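Side-chain contacts in putative uncharacterized protein TTHA0988 (Thermus thermophilus, PDB 3OEP), which is of unknown function but resembles the bacterial proteins KipI and KipA, with cyclophilin-like domains, and is probably not an allophanate hydrolase: residues A[4-9]-A[396-401]; A[140-145]-A[168-173]; A[304-309]-A[324-329]. One frame throughout, in Å; residues are numbered along the deposited sequence. Where two conformers were deposited one is given.

Starting from the N terminus, strand 3-8, at the edge of a three-stranded sheet in the C and D part of the chain, opens contact 1. Its partner, the loop between strand 390-396 and helix 402-408 in the A and B part, arrives 386 residues later, so both other contacts fall within this long loop. Contact 2 closes first, across 22 residues, joining the region of strand 144-145 to strand 169-174. Contact 3 follows in series, across 14 residues, and spans the sheet that holds strands 305-307 and 320-325. None cross. Between nearest atoms, contacts 2 and 3 are about 28 Å apart and contacts 1 and 2 about 17 Å.

Contact 1: residues A[4-9]-A[396-401]; sequences GFYLRF and PGPQFA
Pro398 packs against two flat groups, meeting the Tyr6 ring obliquely and the Arg8 guanidinium at its edge. Pro398 CB is 3.7 Å from Tyr6 CE2, and Pro398 CG, equally near that carbon, also lies 4.1 Å from Tyr6 OH. At the guanidinium edge, Arg8 NH2 is 3.5 Å from Pro398 CB. The same NH2 lies 3.6 Å above one face of the Tyr6 ring, offset toward its rim. Arg8 can extend this far because its chain is straight from CG to NE, after a first torsion that sets CG opposite the carbonyl carbon (chi1 -59°). The Gln399 amide stands almost perpendicular to the guanidinium, 89° between planes, and its NE2 stays 4.0 Å from Arg8 NH2. These two nitrogens are both donors. Glu438 links the two side chains: OE2 makes a salt bridge with Arg8 NH1, and OE1 takes a hydrogen bond from Gln399 NE2. Gln399 OE1 accepts from Lys468 N, and Tyr6 OH is hydrogen-bonded to Pro439 O. The contact thus joins the C and D part of the chain to the A and B part through van der Waals touches and a shared carboxylate. Tyr6 and Arg8 project from strand 3-8, an outermost strand of a three-stranded antiparallel sheet beside strand 45-50, whereas Pro398 belongs to a type I turn between strand 390-396 and helix 402-408, and it packs on strand 467-472.

Contact 2: residues A[140-145]-A[168-173]; sequences HPRPRV and WNLLGT
Leu170 touches two side chains of the 140-145 segment, Arg142 and Val145, from its place on strand 169-174 in the main sheet of the cyclophilin-like carboxyltransferase C and D part. Its CD1 lies over one face of the Arg142 guanidinium, 3.5 Å from Arg142 NH1, while its CD2 meets Val145 CG1 at 3.8 Å, the two branched side chains reaching tip to tip. Val145 offers this methyl because CG1 stands opposite its own backbone N (chi1 171°). In the next shell, charge holds the guanidinium in place: Asp88 makes a salt bridge with Arg142 NH1 and Glu87 one with Arg142 NH2. Asp88 OD2 also accepts from Leu170 N, so a single carboxylate positions both the arginine and the strand that packs against it. Farther out, strand 169-174 pairs with strand 149-153, where a classic beta bulge sets Leu171 and Gly172 together opposite Val150; Leu170 itself rests on Ala151. Where the arginine does not touch Trp168 directly, a water spans the gap. It lies in the guanidinium plane at the edge, accepting from Arg142 NH1 at 2.9 Å and donating to Trp168 O at 2.7 Å.

Contact 3: residues A[304-309]-A[324-329]; sequences GEEIPP and RPRGPG
A surface salt-bridge network joins Glu306, on the short strand 305-307, to Arg324, on strand 320-325, and to Arg326, two residues farther on. The evidence is three charged hydrogen bonds reaching one carboxylate, all of them bent, with N-H...O angles from 131° to 146°. Arg326 presents NH1 and NH2 together, one to each oxygen: NH1 gives to Glu306 OE1 at 2.7 Å, and NH2 gives to Glu306 OE2 at 2.8 Å. Both oxygens are met on the syn side but well out of the carboxylate plane, since the carboxylate and guanidinium planes are 59° apart. Arg324 approaches differently. Its NH1 reaches the anti lone pair of Glu306 OE2 at 2.7 Å, so OE2 accepts from both arginines while OE1 accepts from Arg326. Two positive groups around one carboxylate would be expected to favour its ionised form. Within the fold, the two segments lie on either side of strand 298-302 in a six-stranded antiparallel sheet of the carboxyltransferase A and B family: Ile307 pairs with Ala300 in the backbone, and Arg324 pairs with Val299. The nearest CA atoms, those of Glu306 and Arg324, are therefore 8.6 Å apart, and the side chains bridge across the intervening strand, where Glu306 and Arg324 both rest on Val299 and Leu301. Their shapes suit this span. Glu306 is extended beyond CG, whereas each arginine starts with CG opposite its backbone N and then bends at chi3, which turns the guanidinium onto the carboxylate.

Contact 1: residues A[4-9]-A[396-401]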
ATOM      1  N   GLY A   4      -6.772 -12.538  -8.137  1.00 19.63           N
ATOM      2  CA  GLY A   4      -5.350 -12.818  -8.287  1.00 19.36           C
ATOM      3  C   GLY A   4      -5.005 -14.280  -8.141  1.00 19.71           C
ATOM      4  O   GLY A   4      -5.798 -15.071  -7.619  1.00 20.10           O
ATOM      5  N   PHE A   5      -3.829 -14.644  -8.634  1.00 17.59           N
ATOM      6  CA  PHE A   5      -3.297 -15.980  -8.407  1.00 20.22           C
ATOM      7  C   PHE A   5      -1.781 -15.967  -8.437  1.00 17.68           C
ATOM      8  O   PHE A   5      -1.157 -15.029  -8.954  1.00 17.48           O
ATOM      9  CB  PHE A   5      -3.857 -16.995  -9.417  1.00 20.21           C
ATOM     10  CG  PHE A   5      -3.507 -16.698 -10.849  1.00 20.92           C
ATOM     11  CD1 PHE A   5      -2.341 -17.195 -11.418  1.00 21.52           C
ATOM     12  CD2 PHE A   5      -4.365 -15.952 -11.639  1.00 24.48           C
ATOM     13  CE1 PHE A   5      -2.025 -16.924 -12.745  1.00 24.53           C
ATOM     14  CE2 PHE A   5      -4.059 -15.679 -12.967  1.00 24.73           C
ATOM     15  CZ  PHE A   5      -2.891 -16.166 -13.522  1.00 24.20           C
ATOM     16  N   TYR A   6      -1.204 -17.016  -7.859  1.00 17.02           N
ATOM     17  CA  TYR A   6       0.231 -17.156  -7.721  1.00 15.10           C
ATOM     18  C   TYR A   6       0.744 -18.277  -8.619  1.00 17.30           C
ATOM     19  O   TYR A   6       0.156 -19.362  -8.669  1.00 18.60           O
ATOM     20  CB  TYR A   6       0.599 -17.486  -6.275  1.00 15.84           C
ATOM     21  CG  TYR A   6       0.274 -16.409  -5.253  1.00 13.47           C
ATOM     22  CD1 TYR A   6       1.248 -15.509  -4.828  1.00 16.50           C
ATOM     23  CD2 TYR A   6      -1.000 -16.310  -4.696  1.00 12.96           C
ATOM     24  CE1 TYR A   6       0.961 -14.525  -3.885  1.00 13.85           C
ATOM     25  CE2 TYR A   6      -1.303 -15.326  -3.742  1.00 12.98           C
ATOM     26  CZ  TYR A   6      -0.313 -14.446  -3.340  1.00 12.72           C
ATOM     27  OH  TYR A   6      -0.586 -13.473  -2.409  1.00 15.84           O
ATOM     28  N   LEU A   7       1.825 -17.999  -9.338  1.00 16.53           N
ATOM     29  CA  LEU A   7       2.601 -19.030 -10.011  1.00 17.76           C
ATOM     30  C   LEU A   7       3.873 -19.244  -9.196  1.00 17.48           C
ATOM     31  O   LEU A   7       4.493 -18.281  -8.731  1.00 16.21           O
ATOM     32  CB  LEU A   7       2.931 -18.606 -11.438  1.00 19.22           C
ATOM     33  CG  LEU A   7       1.723 -18.307 -12.330  1.00 22.36           C
ATOM     34  CD1 LEU A   7       2.203 -17.923 -13.719  1.00 25.35           C
ATOM     35  CD2 LEU A   7       0.758 -19.487 -12.391  1.00 26.16           C
ATOM     36  N   ARG A   8       4.241 -20.507  -8.998  1.00 16.60           N
ATOM     37  CA  ARG A   8       5.355 -20.851  -8.122  1.00 16.30           C
ATOM     38  C   ARG A   8       6.325 -21.749  -8.882  1.00 16.38           C
ATOM     39  O   ARG A   8       5.949 -22.833  -9.329  1.00 17.65           O
ATOM     40  CB  ARG A   8       4.834 -21.536  -6.857  1.00 18.75           C
ATOM     41  CG  ARG A   8       3.849 -20.665  -6.075  1.00 23.09           C
ATOM     42  CD  ARG A   8       3.171 -21.394  -4.922  1.00 26.93           C
ATOM     43  NE  ARG A   8       2.212 -20.509  -4.256  1.00 25.97           N
ATOM     44  CZ  ARG A   8       2.537 -19.552  -3.383  1.00 25.30           C
ATOM     45  NH1 ARG A   8       3.802 -19.344  -3.030  1.00 24.64           N
ATOM     46  NH2 ARG A   8       1.591 -18.793  -2.853  1.00 26.34           N
ATOM     47  N   PHE A   9       7.559 -21.273  -9.037  1.00 16.05           N
ATOM     48  CA  PHE A   9       8.559 -21.923  -9.893  1.00 17.35           C
ATOM     49  C   PHE A   9       9.670 -22.632  -9.123  1.00 19.67           C
ATOM     50  O   PHE A   9      10.515 -23.305  -9.725  1.00 20.89           O
ATOM     51  CB  PHE A   9       9.162 -20.895 -10.845  1.00 17.51           C
ATOM     52  CG  PHE A   9       8.148 -20.245 -11.729  1.00 17.66           C
ATOM     53  CD1 PHE A   9       7.550 -20.959 -12.754  1.00 21.78           C
ATOM     54  CD2 PHE A   9       7.759 -18.933 -11.519  1.00 18.17           C
ATOM     55  CE1 PHE A   9       6.597 -20.375 -13.564  1.00 24.88           C
ATOM     56  CE2 PHE A   9       6.806 -18.341 -12.325  1.00 22.19           C
ATOM     57  CZ  PHE A   9       6.224 -19.060 -13.352  1.00 24.42           C
ATOM     58  N   PRO A 396     -10.380 -19.436   0.210  1.00 14.21           N
ATOM     59  CA  PRO A 396      -9.052 -19.949   0.549  1.00 14.87           C
ATOM     60  C   PRO A 396      -7.922 -19.031   0.094  1.00 14.80           C
ATOM     61  O   PRO A 396      -7.968 -18.477  -1.008  1.00 15.67           O
ATOM     62  CB  PRO A 396      -8.987 -21.280  -0.206  1.00 16.00           C
ATOM     63  CG  PRO A 396     -10.404 -21.701  -0.320  1.00 16.52           C
ATOM     64  CD  PRO A 396     -11.195 -20.443  -0.494  1.00 16.14           C
ATOM     65  N   GLY A 397      -6.916 -18.893   0.951  1.00 13.52           N
ATOM     66  CA  GLY A 397      -5.733 -18.101   0.663  1.00 14.64           C
ATOM     67  C   GLY A 397      -4.556 -18.965   0.251  1.00 13.32           C
ATOM     68  O   GLY A 397      -4.641 -20.196   0.267  1.00 14.05           O
ATOM     69  N   PRO A 398      -3.435 -18.329  -0.116  1.00 14.27           N
ATOM     70  CA  PRO A 398      -2.277 -19.067  -0.621  1.00 15.33           C
ATOM     71  C   PRO A 398      -1.616 -19.983   0.421  1.00 16.39           C
ATOM     72  O   PRO A 398      -0.942 -20.955   0.044  1.00 17.39           O
ATOM     73  CB  PRO A 398      -1.327 -17.957  -1.082  1.00 15.97           C
ATOM     74  CG  PRO A 398      -1.730 -16.763  -0.306  1.00 15.31           C
ATOM     75  CD  PRO A 398      -3.209 -16.874  -0.139  1.00 15.06           C
ATOM     76  N   GLN A 399      -1.813 -19.692   1.708  1.00 14.73           N
ATOM     77  CA  GLN A 399      -1.331 -20.556   2.787  1.00 14.58           C
ATOM     78  C   GLN A 399      -2.501 -21.213   3.516  1.00 14.13           C
ATOM     79  O   GLN A 399      -2.468 -21.398   4.733  1.00 15.31           O
ATOM     80  CB  GLN A 399      -0.472 -19.766   3.776  1.00 13.36           C
ATOM     81  CG  GLN A 399       0.899 -19.387   3.238  1.00 16.53           C
ATOM     82  CD  GLN A 399       0.865 -18.214   2.297  1.00 15.53           C
ATOM     83  OE1 GLN A 399       0.287 -17.168   2.609  1.00 15.58           O
ATOM     84  NE2 GLN A 399       1.488 -18.373   1.127  1.00 19.10           N
ATOM     85  N   PHE A 400      -3.528 -21.575   2.755  1.00 15.47           N
ATOM     86  CA  PHE A 400      -4.705 -22.218   3.314  1.00 15.26           C
ATOM     87  C   PHE A 400      -4.335 -23.386   4.226  1.00 15.18           C
ATOM     88  O   PHE A 400      -3.471 -24.211   3.898  1.00 16.24           O
ATOM     89  CB  PHE A 400      -5.625 -22.717   2.195  1.00 15.68           C
ATOM     90  CG  PHE A 400      -6.832 -23.453   2.694  1.00 14.50           C
ATOM     91  CD1 PHE A 400      -6.799 -24.828   2.881  1.00 14.52           C
ATOM     92  CD2 PHE A 400      -7.998 -22.766   2.989  1.00 12.71           C
ATOM     93  CE1 PHE A 400      -7.919 -25.504   3.350  1.00 14.20           C
ATOM     94  CE2 PHE A 400      -9.112 -23.438   3.460  1.00 14.65           C
ATOM     95  CZ  PHE A 400      -9.073 -24.806   3.632  1.00 13.49           C
ATOM     96  N   ALA A 401      -5.001 -23.432   5.370  1.00 14.21           N
ATOM     97  CA  ALA A 401      -4.972 -24.570   6.271  1.00 16.24           C
ATOM     98  C   ALA A 401      -6.390 -24.747   6.766  1.00 14.84           C
ATOM     99  O   ALA A 401      -7.026 -23.772   7.166  1.00 15.01           O
ATOM    100  CB  ALA A 401      -4.032 -24.303   7.442  1.00 18.35           C
TER

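Contact 2: residues A[140-145]-A[168-173]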
ATOM      1  N   HIS A 140      12.580  -9.052  18.957  1.00 35.79           N
ATOM      2  CA  HIS A 140      11.661  -7.926  18.912  1.00 35.51           C
ATOM      3  C   HIS A 140      12.218  -6.859  17.979  1.00 34.33           C
ATOM      4  O   HIS A 140      13.376  -6.466  18.114  1.00 34.89           O
ATOM      5  CB  HIS A 140      11.466  -7.345  20.308  1.00 37.46           C
ATOM      6  CG  HIS A 140      10.952  -8.335  21.306  1.00 41.37           C
ATOM      7  ND1 HIS A 140       9.698  -8.900  21.213  1.00 45.74           N
ATOM      8  CD2 HIS A 140      11.523  -8.865  22.413  1.00 45.60           C
ATOM      9  CE1 HIS A 140       9.518  -9.733  22.223  1.00 46.67           C
ATOM     10  NE2 HIS A 140      10.611  -9.730  22.966  1.00 47.73           N
ATOM     11  N   PRO A 141      11.393  -6.378  17.036  1.00 32.58           N
ATOM     12  CA  PRO A 141      11.877  -5.362  16.105  1.00 31.85           C
ATOM     13  C   PRO A 141      12.041  -3.985  16.747  1.00 31.25           C
ATOM     14  O   PRO A 141      11.387  -3.677  17.748  1.00 31.16           O
ATOM     15  CB  PRO A 141      10.784  -5.320  15.038  1.00 30.99           C
ATOM     16  CG  PRO A 141       9.536  -5.712  15.763  1.00 34.23           C
ATOM     17  CD  PRO A 141       9.966  -6.691  16.824  1.00 33.66           C
ATOM     18  N   ARG A 142      12.920  -3.175  16.167  1.00 29.37           N
ATOM     19  CA  ARG A 142      13.008  -1.762  16.507  1.00 29.01           C
ATOM     20  C   ARG A 142      11.785  -1.046  15.956  1.00 29.39           C
ATOM     21  O   ARG A 142      11.351  -1.336  14.844  1.00 27.17           O
ATOM     22  CB  ARG A 142      14.248  -1.128  15.883  1.00 28.00           C
ATOM     23  CG  ARG A 142      15.552  -1.569  16.490  1.00 28.53           C
ATOM     24  CD  ARG A 142      16.684  -0.721  15.959  1.00 27.66           C
ATOM     25  NE  ARG A 142      17.911  -0.921  16.718  1.00 28.78           N
ATOM     26  CZ  ARG A 142      18.804  -1.885  16.490  1.00 26.61           C
ATOM     27  NH1 ARG A 142      18.623  -2.772  15.516  1.00 21.25           N
ATOM     28  NH2 ARG A 142      19.888  -1.958  17.249  1.00 27.68           N
ATOM     29  N   PRO A 143      11.216  -0.106  16.732  1.00 30.64           N
ATOM     30  CA  PRO A 143      10.116   0.687  16.177  1.00 31.33           C
ATOM     31  C   PRO A 143      10.530   1.603  15.012  1.00 29.99           C
ATOM     32  O   PRO A 143       9.702   1.888  14.138  1.00 29.96           O
ATOM     33  CB  PRO A 143       9.618   1.505  17.379  1.00 31.87           C
ATOM     34  CG  PRO A 143      10.707   1.470  18.372  1.00 33.31           C
ATOM     35  CD  PRO A 143      11.473   0.204  18.149  1.00 32.36           C
ATOM     36  N   ARG A 144      11.788   2.043  14.984  0.50 29.84           N
ATOM     37  CA  ARG A 144      12.266   2.912  13.907  0.50 28.65           C
ATOM     38  C   ARG A 144      13.727   2.651  13.532  0.50 26.47           C
ATOM     39  O   ARG A 144      14.645   3.117  14.207  0.50 28.37           O
ATOM     40  CB  ARG A 144      12.088   4.380  14.295  0.50 29.81           C
ATOM     41  CG  ARG A 144      12.087   5.340  13.113  0.50 31.39           C
ATOM     42  CD  ARG A 144      11.708   6.744  13.558  0.50 32.40           C
ATOM     43  NE  ARG A 144      11.512   7.661  12.436  0.50 33.17           N
ATOM     44  CZ  ARG A 144      10.402   7.721  11.708  0.50 33.39           C
ATOM     45  NH1 ARG A 144       9.388   6.907  11.969  0.50 36.58           N
ATOM     46  NH2 ARG A 144      10.310   8.589  10.711  0.50 32.92           N
ATOM     47  N   VAL A 145      13.923   1.922  12.438  1.00 22.58           N
ATOM     48  CA  VAL A 145      15.242   1.729  11.850  1.00 19.74           C
ATOM     49  C   VAL A 145      15.460   2.962  10.966  1.00 19.00           C
ATOM     50  O   VAL A 145      14.537   3.393  10.278  1.00 19.64           O
ATOM     51  CB  VAL A 145      15.289   0.448  11.003  1.00 19.39           C
ATOM     52  CG1 VAL A 145      16.603   0.353  10.211  1.00 17.62           C
ATOM     53  CG2 VAL A 145      15.091  -0.791  11.898  1.00 19.31           C
ATOM     54  N   TRP A 168      15.779  -6.660  11.483  1.00 19.37           N
ATOM     55  CA  TRP A 168      17.024  -7.156  10.887  1.00 17.97           C
ATOM     56  C   TRP A 168      18.228  -6.567  11.623  1.00 17.95           C
ATOM     57  O   TRP A 168      18.113  -5.560  12.329  1.00 17.73           O
ATOM     58  CB  TRP A 168      17.064  -6.871   9.380  1.00 18.46           C
ATOM     59  CG  TRP A 168      16.170  -7.784   8.581  1.00 19.04           C
ATOM     60  CD1 TRP A 168      15.100  -8.501   9.044  1.00 20.10           C
ATOM     61  CD2 TRP A 168      16.262  -8.071   7.178  1.00 16.66           C
ATOM     62  NE1 TRP A 168      14.528  -9.218   8.025  1.00 20.78           N
ATOM     63  CE2 TRP A 168      15.218  -8.971   6.867  1.00 19.28           C
ATOM     64  CE3 TRP A 168      17.123  -7.652   6.156  1.00 19.12           C
ATOM     65  CZ2 TRP A 168      15.011  -9.459   5.577  1.00 20.92           C
ATOM     66  CZ3 TRP A 168      16.916  -8.139   4.871  1.00 19.97           C
ATOM     67  CH2 TRP A 168      15.869  -9.036   4.594  1.00 21.67           C
ATOM     68  N   ASN A 169      19.370  -7.238  11.488  1.00 15.73           N
ATOM     69  CA  ASN A 169      20.578  -6.870  12.216  1.00 15.13           C
ATOM     70  C   ASN A 169      21.324  -5.779  11.453  1.00 14.04           C
ATOM     71  O   ASN A 169      21.770  -6.001  10.326  1.00 14.02           O
ATOM     72  CB  ASN A 169      21.470  -8.097  12.399  1.00 14.93           C
ATOM     73  CG  ASN A 169      20.784  -9.207  13.175  1.00 17.58           C
ATOM     74  OD1 ASN A 169      20.621  -9.113  14.393  1.00 18.96           O
ATOM     75  ND2 ASN A 169      20.380 -10.273  12.472  1.00 17.04           N
ATOM     76  N   LEU A 170      21.449  -4.607  12.069  1.00 14.42           N
ATOM     77  CA  LEU A 170      21.961  -3.414  11.388  1.00 13.65           C
ATOM     78  C   LEU A 170      23.488  -3.371  11.393  1.00 12.60           C
ATOM     79  O   LEU A 170      24.112  -3.256  12.454  1.00 13.53           O
ATOM     80  CB  LEU A 170      21.407  -2.143  12.038  1.00 13.64           C
ATOM     81  CG  LEU A 170      19.896  -2.077  12.252  1.00 14.45           C
ATOM     82  CD1 LEU A 170      19.515  -0.690  12.798  1.00 16.32           C
ATOM     83  CD2 LEU A 170      19.124  -2.389  10.977  1.00 14.86           C
ATOM     84  N   LEU A 171      24.073  -3.471  10.203  1.00 12.02           N
ATOM     85  CA  LEU A 171      25.524  -3.510  10.033  1.00 11.78           C
ATOM     86  C   LEU A 171      26.130  -2.172   9.609  1.00 13.64           C
ATOM     87  O   LEU A 171      27.301  -1.910   9.879  1.00 13.57           O
ATOM     88  CB  LEU A 171      25.906  -4.551   8.979  1.00 12.40           C
ATOM     89  CG  LEU A 171      25.475  -5.988   9.219  1.00 13.42           C
ATOM     90  CD1 LEU A 171      26.182  -6.907   8.233  1.00 18.19           C
ATOM     91  CD2 LEU A 171      25.770  -6.395  10.669  1.00 15.29           C
ATOM     92  N   GLY A 172      25.354  -1.339   8.929  1.00 13.00           N
ATOM     93  CA  GLY A 172      25.883  -0.075   8.458  1.00 13.05           C
ATOM     94  C   GLY A 172      24.867   0.827   7.806  1.00 13.12           C
ATOM     95  O   GLY A 172      23.652   0.646   7.964  1.00 12.89           O
ATOM     96  N   THR A 173      25.391   1.805   7.072  1.00 12.38           N
ATOM     97  CA  THR A 173      24.608   2.861   6.454  1.00 14.15           C
ATOM     98  C   THR A 173      24.993   2.975   4.983  1.00 13.82           C
ATOM     99  O   THR A 173      26.164   3.155   4.663  1.00 13.89           O
ATOM    100  CB  THR A 173      24.910   4.211   7.125  1.00 14.99           C
ATOM    101  OG1 THR A 173      24.666   4.118   8.535  1.00 17.18           O
ATOM    102  CG2 THR A 173      24.053   5.323   6.524  1.00 16.43           C
TER
HETATM  103  O   HOH W   1      16.632  -3.645  13.627  1.00 15.24           O

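Contact 3: residues A[304-309]-A[324-329]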
ATOM      1  N   GLY A 304     -26.120  25.827   7.516  1.00 31.83           N
ATOM      2  CA  GLY A 304     -27.087  25.401   8.526  1.00 33.26           C
ATOM      3  C   GLY A 304     -27.848  24.119   8.225  1.00 33.86           C
ATOM      4  O   GLY A 304     -28.494  23.569   9.124  1.00 36.18           O
ATOM      5  N   GLU A 305     -27.780  23.640   6.980  1.00 30.17           N
ATOM      6  CA  GLU A 305     -28.532  22.459   6.549  1.00 30.02           C
ATOM      7  C   GLU A 305     -27.670  21.206   6.633  1.00 26.89           C
ATOM      8  O   GLU A 305     -26.481  21.255   6.337  1.00 24.83           O
ATOM      9  CB  GLU A 305     -29.012  22.624   5.101  1.00 30.10           C
ATOM     10  CG  GLU A 305     -29.810  23.891   4.812  1.00 36.26           C
ATOM     11  CD  GLU A 305     -31.178  23.925   5.480  1.00 42.20           C
ATOM     12  OE1 GLU A 305     -31.768  25.023   5.530  1.00 48.37           O
ATOM     13  OE2 GLU A 305     -31.667  22.873   5.947  1.00 45.98           O
ATOM     14  N   GLU A 306     -28.276  20.090   7.036  1.00 25.46           N
ATOM     15  CA  GLU A 306     -27.616  18.788   6.985  1.00 25.57           C
ATOM     16  C   GLU A 306     -27.840  18.158   5.614  1.00 24.26           C
ATOM     17  O   GLU A 306     -28.959  18.186   5.090  1.00 24.65           O
ATOM     18  CB  GLU A 306     -28.146  17.849   8.077  1.00 27.41           C
ATOM     19  CG  GLU A 306     -27.569  18.121   9.455  1.00 30.41           C
ATOM     20  CD  GLU A 306     -27.966  17.079  10.487  1.00 37.55           C
ATOM     21  OE1 GLU A 306     -28.758  16.169  10.158  1.00 43.25           O
ATOM     22  OE2 GLU A 306     -27.477  17.166  11.631  1.00 38.98           O
ATOM     23  N   ILE A 307     -26.775  17.587   5.049  1.00 22.38           N
ATOM     24  CA  ILE A 307     -26.820  16.913   3.752  1.00 21.87           C
ATOM     25  C   ILE A 307     -26.373  15.463   3.963  1.00 20.98           C
ATOM     26  O   ILE A 307     -25.190  15.211   4.214  1.00 21.67           O
ATOM     27  CB  ILE A 307     -25.898  17.608   2.724  1.00 21.59           C
ATOM     28  CG1 ILE A 307     -26.300  19.080   2.546  1.00 25.00           C
ATOM     29  CG2 ILE A 307     -25.936  16.882   1.372  1.00 22.39           C
ATOM     30  CD1 ILE A 307     -25.318  19.904   1.712  1.00 22.99           C
ATOM     31  N   PRO A 308     -27.314  14.506   3.890  1.00 21.15           N
ATOM     32  CA  PRO A 308     -26.917  13.108   4.050  1.00 21.31           C
ATOM     33  C   PRO A 308     -26.154  12.605   2.833  1.00 20.45           C
ATOM     34  O   PRO A 308     -26.273  13.187   1.751  1.00 19.21           O
ATOM     35  CB  PRO A 308     -28.249  12.369   4.214  1.00 24.36           C
ATOM     36  CG  PRO A 308     -29.263  13.245   3.595  1.00 25.87           C
ATOM     37  CD  PRO A 308     -28.775  14.653   3.742  1.00 23.65           C
ATOM     38  N   PRO A 309     -25.356  11.539   3.005  1.00 19.21           N
ATOM     39  CA  PRO A 309     -24.559  11.056   1.885  1.00 19.08           C
ATOM     40  C   PRO A 309     -25.427  10.508   0.759  1.00 19.56           C
ATOM     41  O   PRO A 309     -26.544  10.039   1.003  1.00 22.13           O
ATOM     42  CB  PRO A 309     -23.684   9.956   2.512  1.00 19.20           C
ATOM     43  CG  PRO A 309     -24.415   9.519   3.725  1.00 21.17           C
ATOM     44  CD  PRO A 309     -25.190  10.709   4.213  1.00 20.27           C
ATOM     45  N   ARG A 324     -20.325  16.536  10.077  1.00 16.74           N
ATOM     46  CA  ARG A 324     -20.729  16.173  11.422  1.00 17.63           C
ATOM     47  C   ARG A 324     -20.701  14.655  11.572  1.00 17.42           C
ATOM     48  O   ARG A 324     -21.423  13.964  10.871  1.00 17.28           O
ATOM     49  CB  ARG A 324     -22.143  16.696  11.679  1.00 19.55           C
ATOM     50  CG  ARG A 324     -22.706  16.377  13.051  1.00 25.36           C
ATOM     51  CD  ARG A 324     -24.050  17.078  13.238  1.00 29.30           C
ATOM     52  NE  ARG A 324     -23.894  18.529  13.343  1.00 33.54           N
ATOM     53  CZ  ARG A 324     -24.879  19.421  13.209  1.00 36.98           C
ATOM     54  NH1 ARG A 324     -26.124  19.037  12.945  1.00 38.86           N
ATOM     55  NH2 ARG A 324     -24.613  20.716  13.335  1.00 37.85           N
ATOM     56  N   PRO A 325     -19.874  14.126  12.489  1.00 17.97           N
ATOM     57  CA  PRO A 325     -19.857  12.673  12.646  1.00 19.77           C
ATOM     58  C   PRO A 325     -21.234  12.115  13.007  1.00 21.62           C
ATOM     59  O   PRO A 325     -21.946  12.703  13.819  1.00 21.95           O
ATOM     60  CB  PRO A 325     -18.852  12.455  13.780  1.00 20.58           C
ATOM     61  CG  PRO A 325     -17.960  13.647  13.710  1.00 19.77           C
ATOM     62  CD  PRO A 325     -18.845  14.779  13.318  1.00 19.84           C
ATOM     63  N   ARG A 326     -21.614  11.001  12.390  1.00 24.09           N
ATOM     64  CA  ARG A 326     -22.919  10.406  12.650  1.00 27.56           C
ATOM     65  C   ARG A 326     -22.986   8.954  12.232  1.00 30.30           C
ATOM     66  O   ARG A 326     -22.494   8.579  11.164  1.00 26.18           O
ATOM     67  CB  ARG A 326     -24.025  11.166  11.918  1.00 29.63           C
ATOM     68  CG  ARG A 326     -25.406  10.518  12.069  1.00 33.59           C
ATOM     69  CD  ARG A 326     -26.522  11.469  11.733  1.00 37.48           C
ATOM     70  NE  ARG A 326     -26.457  12.685  12.538  1.00 40.04           N
ATOM     71  CZ  ARG A 326     -27.183  13.777  12.313  1.00 39.46           C
ATOM     72  NH1 ARG A 326     -28.054  13.814  11.308  1.00 40.74           N
ATOM     73  NH2 ARG A 326     -27.038  14.838  13.099  1.00 40.81           N
ATOM     74  N   GLY A 327     -23.625   8.156  13.084  1.00 33.48           N
ATOM     75  CA  GLY A 327     -24.022   6.804  12.740  1.00 35.83           C
ATOM     76  C   GLY A 327     -22.855   5.860  12.605  1.00 36.95           C
ATOM     77  O   GLY A 327     -21.734   6.187  13.013  1.00 36.32           O
ATOM     78  N   PRO A 328     -23.115   4.671  12.035  1.00 38.65           N
ATOM     79  CA  PRO A 328     -22.038   3.755  11.748  1.00 37.82           C
ATOM     80  C   PRO A 328     -21.253   4.227  10.536  1.00 34.53           C
ATOM     81  O   PRO A 328     -21.752   5.011   9.710  1.00 35.57           O
ATOM     82  CB  PRO A 328     -22.765   2.441  11.449  1.00 39.52           C
ATOM     83  CG  PRO A 328     -24.052   2.863  10.866  1.00 41.00           C
ATOM     84  CD  PRO A 328     -24.412   4.159  11.552  1.00 40.67           C
ATOM     85  N   GLY A 329     -20.029   3.747  10.439  1.00 31.18           N
ATOM     86  CA  GLY A 329     -19.159   4.115   9.351  1.00 26.29           C
ATOM     87  C   GLY A 329     -18.188   5.166   9.820  1.00 22.80           C
ATOM     88  O   GLY A 329     -18.359   5.784  10.875  1.00 21.34           O
TER